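Long-range contact in putative dienelactone hydrolase (Klebsiella pneumoniae subsp. pneumoniae MGH 78578, PDB 3F67), which is a putative dienelactone hydrolase of the alpha/beta-hydrolase clan, probably hydrolysing ester bonds: residues T9-H22 / Q95-A107. Numbering follows the deposited sequence.
Sequences TSIPSQGENMPAYH and QVLADLDHVASWA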
loop_
_atom_site.group_PDB
_atom_site.type_symbol
_atom_site.label_atom_id
_atom_site.label_comp_id
_atom_site.label_asym_id
_atom_site.label_seq_id
_atom_site.Cartn_x
_atom_site.Cartn_y
_atom_site.Cartn_z
ATOM N N THR A 9 -5.545 2.870 17.352
ATOM C CA THR A 9 -5.925 1.644 18.002
ATOM C C THR A 9 -4.719 0.704 17.974
ATOM O O THR A 9 -3.663 1.060 17.440
ATOM C CB THR A 9 -7.244 1.044 17.368
ATOM O OG1 THR A 9 -7.777 0.040 18.240
ATOM C CG2 THR A 9 -6.947 0.467 15.984
ATOM N N SER A 10 -4.850 -0.429 18.653
ATOM C CA SER A 10 -3.906 -1.507 18.519
ATOM C C SER A 10 -4.633 -2.510 17.668
ATOM O O SER A 10 -5.868 -2.617 17.743
ATOM C CB SER A 10 -3.599 -2.137 19.875
ATOM O OG SER A 10 -2.855 -1.261 20.691
ATOM N N ILE A 11 -3.874 -3.241 16.865
ATOM C CA ILE A 11 -4.422 -4.371 16.154
ATOM C C ILE A 11 -3.720 -5.609 16.677
ATOM O O ILE A 11 -2.488 -5.708 16.604
ATOM C CB ILE A 11 -4.262 -4.170 14.655
ATOM C CG1 ILE A 11 -5.266 -3.044 14.263
ATOM C CG2 ILE A 11 -4.578 -5.520 13.898
ATOM C CD1 ILE A 11 -5.332 -2.717 12.867
ATOM N N PRO A 12 -4.498 -6.575 17.197
ATOM C CA PRO A 12 -3.873 -7.790 17.727
ATOM C C PRO A 12 -3.220 -8.552 16.564
ATOM O O PRO A 12 -3.847 -8.754 15.531
ATOM C CB PRO A 12 -5.059 -8.576 18.339
ATOM C CG PRO A 12 -6.173 -7.562 18.527
ATOM C CD PRO A 12 -5.966 -6.518 17.418
ATOM N N SER A 13 -1.952 -8.931 16.687
ATOM C CA SER A 13 -1.271 -9.437 15.491
ATOM C C SER A 13 -0.125 -10.365 15.813
ATOM O O SER A 13 0.902 -9.939 16.369
ATOM C CB SER A 13 -0.793 -8.285 14.572
ATOM O OG SER A 13 -0.385 -8.783 13.282
ATOM N N GLN A 14 -0.301 -11.634 15.423
ATOM C CA GLN A 14 0.686 -12.691 15.693
ATOM C C GLN A 14 1.156 -12.673 17.178
ATOM O O GLN A 14 2.332 -12.934 17.473
ATOM C CB GLN A 14 1.870 -12.572 14.697
ATOM C CG GLN A 14 1.435 -12.408 13.215
ATOM C CD GLN A 14 2.599 -12.323 12.230
ATOM O OE1 GLN A 14 2.954 -11.235 11.696
ATOM N NE2 GLN A 14 3.182 -13.479 11.949
ATOM N N GLY A 15 0.233 -12.376 18.100
ATOM C CA GLY A 15 0.520 -12.302 19.543
ATOM C C GLY A 15 0.971 -10.968 20.165
ATOM O O GLY A 15 1.243 -10.894 21.375
ATOM N N GLU A 16 1.037 -9.925 19.338
ATOM C CA GLU A 16 1.531 -8.616 19.761
ATOM C C GLU A 16 0.602 -7.524 19.281
ATOM O O GLU A 16 -0.155 -7.739 18.335
ATOM C CB GLU A 16 2.927 -8.387 19.207
ATOM C CG GLU A 16 3.983 -9.214 19.889
ATOM C CD GLU A 16 5.231 -9.285 19.067
ATOM O OE1 GLU A 16 5.200 -9.971 18.026
ATOM O OE2 GLU A 16 6.228 -8.646 19.454
ATOM N N ASN A 17 0.658 -6.358 19.921
ATOM C CA ASN A 17 -0.271 -5.285 19.618
ATOM C C ASN A 17 0.380 -4.271 18.698
ATOM O O ASN A 17 1.270 -3.514 19.091
ATOM C CB ASN A 17 -0.728 -4.609 20.906
ATOM C CG ASN A 17 -1.460 -5.566 21.807
ATOM O OD1 ASN A 17 -2.501 -6.105 21.419
ATOM N ND2 ASN A 17 -0.909 -5.806 23.007
HETATM N N MSE A 18 -0.092 -4.245 17.464
HETATM C CA MSE A 18 0.464 -3.364 16.439
HETATM C C MSE A 18 -0.314 -2.052 16.390
HETATM O O MSE A 18 -1.542 -2.066 16.202
HETATM C CB MSE A 18 0.334 -4.044 15.074
HETATM C CG MSE A 18 0.873 -3.140 13.920
HETATM SE SE MSE A 18 1.032 -4.256 12.315
HETATM C CE MSE A 18 -0.835 -4.804 12.204
ATOM N N PRO A 19 0.368 -0.913 16.590
ATOM C CA PRO A 19 -0.339 0.368 16.491
ATOM C C PRO A 19 -0.873 0.562 15.092
ATOM O O PRO A 19 -0.256 0.106 14.121
ATOM C CB PRO A 19 0.772 1.424 16.725
ATOM C CG PRO A 19 1.836 0.663 17.430
ATOM C CD PRO A 19 1.789 -0.731 16.888
ATOM N N ALA A 20 -1.997 1.260 15.005
ATOM C CA ALA A 20 -2.563 1.612 13.685
ATOM C C ALA A 20 -3.403 2.846 13.795
ATOM O O ALA A 20 -4.005 3.105 14.839
ATOM C CB ALA A 20 -3.395 0.473 13.121
ATOM N N TYR A 21 -3.485 3.574 12.694
ATOM C CA TYR A 21 -4.367 4.741 12.631
ATOM C C TYR A 21 -5.555 4.325 11.773
ATOM O O TYR A 21 -5.384 3.561 10.819
ATOM C CB TYR A 21 -3.613 5.872 11.922
ATOM C CG TYR A 21 -4.402 7.183 11.829
ATOM C CD1 TYR A 21 -4.548 8.009 12.948
ATOM C CD2 TYR A 21 -4.951 7.585 10.621
ATOM C CE1 TYR A 21 -5.283 9.219 12.853
ATOM C CE2 TYR A 21 -5.642 8.777 10.503
ATOM C CZ TYR A 21 -5.807 9.585 11.627
ATOM O OH TYR A 21 -6.503 10.765 11.520
ATOM N N HIS A 22 -6.741 4.809 12.098
ATOM C CA HIS A 22 -7.912 4.501 11.262
ATOM C C HIS A 22 -8.823 5.697 11.114
ATOM O O HIS A 22 -8.903 6.540 12.018
ATOM C CB HIS A 22 -8.698 3.258 11.787
ATOM C CG HIS A 22 -9.254 3.434 13.169
ATOM N ND1 HIS A 22 -10.564 3.792 13.417
ATOM C CD2 HIS A 22 -8.662 3.319 14.383
ATOM C CE1 HIS A 22 -10.745 3.918 14.724
ATOM N NE2 HIS A 22 -9.612 3.616 15.335
ATOM N N GLN A 95 6.278 -11.594 7.437
ATOM C CA GLN A 95 5.730 -10.925 8.606
ATOM C C GLN A 95 4.739 -9.849 8.206
ATOM O O GLN A 95 3.656 -9.726 8.819
ATOM C CB GLN A 95 6.877 -10.308 9.444
ATOM C CG GLN A 95 6.402 -9.572 10.680
ATOM C CD GLN A 95 7.516 -8.738 11.286
ATOM O OE1 GLN A 95 8.270 -9.227 12.113
ATOM N NE2 GLN A 95 7.661 -7.503 10.832
ATOM N N VAL A 96 5.108 -9.049 7.203
ATOM C CA VAL A 96 4.283 -7.925 6.746
ATOM C C VAL A 96 2.952 -8.477 6.225
ATOM O O VAL A 96 1.878 -7.987 6.591
ATOM C CB VAL A 96 4.980 -7.095 5.634
ATOM C CG1 VAL A 96 3.988 -6.039 5.062
ATOM C CG2 VAL A 96 6.232 -6.360 6.164
ATOM N N LEU A 97 3.011 -9.510 5.394
ATOM C CA LEU A 97 1.763 -10.007 4.780
ATOM C C LEU A 97 0.844 -10.594 5.874
ATOM O O LEU A 97 -0.379 -10.404 5.836
ATOM C CB LEU A 97 2.076 -11.051 3.697
ATOM C CG LEU A 97 2.994 -10.475 2.564
ATOM C CD1 LEU A 97 3.211 -11.584 1.549
ATOM C CD2 LEU A 97 2.397 -9.250 1.870
ATOM N N ALA A 98 1.429 -11.268 6.859
ATOM C CA ALA A 98 0.640 -11.821 7.956
ATOM C C ALA A 98 0.030 -10.685 8.808
ATOM O O ALA A 98 -1.124 -10.776 9.262
ATOM C CB ALA A 98 1.510 -12.765 8.845
ATOM N N ASP A 99 0.781 -9.612 9.006
ATOM C CA ASP A 99 0.235 -8.459 9.739
ATOM C C ASP A 99 -0.928 -7.832 8.954
ATOM O O ASP A 99 -1.893 -7.358 9.570
ATOM C CB ASP A 99 1.327 -7.388 9.991
ATOM C CG ASP A 99 2.283 -7.789 11.113
ATOM O OD1 ASP A 99 1.908 -8.644 11.969
ATOM O OD2 ASP A 99 3.414 -7.270 11.136
ATOM N N LEU A 100 -0.811 -7.734 7.625
ATOM C CA LEU A 100 -1.922 -7.171 6.865
ATOM C C LEU A 100 -3.167 -8.056 7.007
ATOM O O LEU A 100 -4.302 -7.522 7.083
ATOM C CB LEU A 100 -1.570 -6.998 5.407
ATOM C CG LEU A 100 -0.418 -6.016 5.191
ATOM C CD1 LEU A 100 0.007 -5.977 3.717
ATOM C CD2 LEU A 100 -0.790 -4.574 5.695
ATOM N N ASP A 101 -2.969 -9.377 7.011
ATOM C CA ASP A 101 -4.117 -10.295 7.283
ATOM C C ASP A 101 -4.755 -9.963 8.637
ATOM O O ASP A 101 -5.992 -10.022 8.769
ATOM C CB ASP A 101 -3.695 -11.763 7.344
ATOM C CG ASP A 101 -3.232 -12.318 5.993
ATOM O OD1 ASP A 101 -3.613 -11.790 4.903
ATOM O OD2 ASP A 101 -2.478 -13.316 6.051
ATOM N N HIS A 102 -3.925 -9.642 9.644
ATOM C CA HIS A 102 -4.515 -9.324 10.961
ATOM C C HIS A 102 -5.277 -8.004 10.961
ATOM O O HIS A 102 -6.256 -7.821 11.707
ATOM C CB HIS A 102 -3.455 -9.378 12.077
ATOM C CG HIS A 102 -3.106 -10.780 12.460
ATOM N ND1 HIS A 102 -2.255 -11.560 11.712
ATOM C CD2 HIS A 102 -3.539 -11.568 13.477
ATOM C CE1 HIS A 102 -2.148 -12.759 12.263
ATOM N NE2 HIS A 102 -2.908 -12.788 13.343
ATOM N N VAL A 103 -4.813 -7.065 10.139
ATOM C CA VAL A 103 -5.542 -5.805 10.008
ATOM C C VAL A 103 -6.944 -6.122 9.393
ATOM O O VAL A 103 -7.968 -5.604 9.860
ATOM C CB VAL A 103 -4.786 -4.835 9.057
ATOM C CG1 VAL A 103 -5.735 -3.620 8.724
ATOM C CG2 VAL A 103 -3.487 -4.365 9.719
ATOM N N ALA A 104 -6.978 -6.965 8.357
ATOM C CA ALA A 104 -8.235 -7.307 7.675
ATOM C C ALA A 104 -9.168 -7.993 8.695
ATOM O O ALA A 104 -10.394 -7.729 8.724
ATOM C CB ALA A 104 -7.951 -8.238 6.456
ATOM N N SER A 105 -8.599 -8.860 9.529
ATOM C CA SER A 105 -9.389 -9.591 10.541
ATOM C C SER A 105 -9.999 -8.633 11.552
ATOM O O SER A 105 -11.185 -8.735 11.909
ATOM C CB SER A 105 -8.534 -10.648 11.244
ATOM O OG SER A 105 -8.270 -11.722 10.359
ATOM N N TRP A 106 -9.185 -7.688 12.009
ATOM C CA TRP A 106 -9.644 -6.688 12.998
ATOM C C TRP A 106 -10.722 -5.834 12.331
ATOM O O TRP A 106 -11.735 -5.553 12.935
ATOM C CB TRP A 106 -8.470 -5.818 13.466
ATOM C CG TRP A 106 -8.862 -4.637 14.375
ATOM C CD1 TRP A 106 -8.922 -4.632 15.748
ATOM C CD2 TRP A 106 -9.225 -3.318 13.955
ATOM N NE1 TRP A 106 -9.314 -3.376 16.211
ATOM C CE2 TRP A 106 -9.498 -2.561 15.127
ATOM C CE3 TRP A 106 -9.341 -2.693 12.692
ATOM C CZ2 TRP A 106 -9.878 -1.226 15.083
ATOM C CZ3 TRP A 106 -9.751 -1.355 12.653
ATOM C CH2 TRP A 106 -9.992 -0.637 13.855
ATOM N N ALA A 107 -10.501 -5.453 11.078
ATOM C CA ALA A 107 -11.422 -4.529 10.396
ATOM C C ALA A 107 -12.834 -5.104 10.318
ATOM O O ALA A 107 -13.821 -4.386 10.514
ATOM C CB ALA A 107 -10.874 -4.180 8.987
HETATM O O HOH W 1 -6.355 -8.782 14.324
#
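Trp106 sets its indole trans to N (chi1 173°), while Ile11 CG1 lies opposite its own carbonyl carbon, and indole and isoleucine meet at about a right angle: CG1 stands 4.0 Å from the centroid of the five-membered ring, over its face, a CH-pi contact. Thr9 CG2 reaches Trp106 CZ2 at 3.5 Å, and the indole turns an edge to the face of His22, a tilted edge-to-face pair. Beside them, Met18, a selenomethionine, puts CE 3.7 Å from Val103 CG2.

At the type I' turn of the hairpin, Ser13 to Glu16, Ser13 OG donates to Asp99 OD1 over 2.6 Å, meeting the carboxylate on its anti side, 34° out of plane. The same oxygen forms a salt bridge with Arg70. Ser13 CA lies over the His102 ring, 4.0 Å from its centroid, while a nearly straight bond (173°) from His102 ND1 to Ala98 O fixes the ring's rotation. A water donates to both Pro12 O and His102 O, 2.8 Å each.

Helix 93-108 thus packs against the N-terminal beta hairpin at the sheet edge, apolar around Trp106 and polar at the turn, where Arg70 probably stabilises Asp99 as a carboxylate.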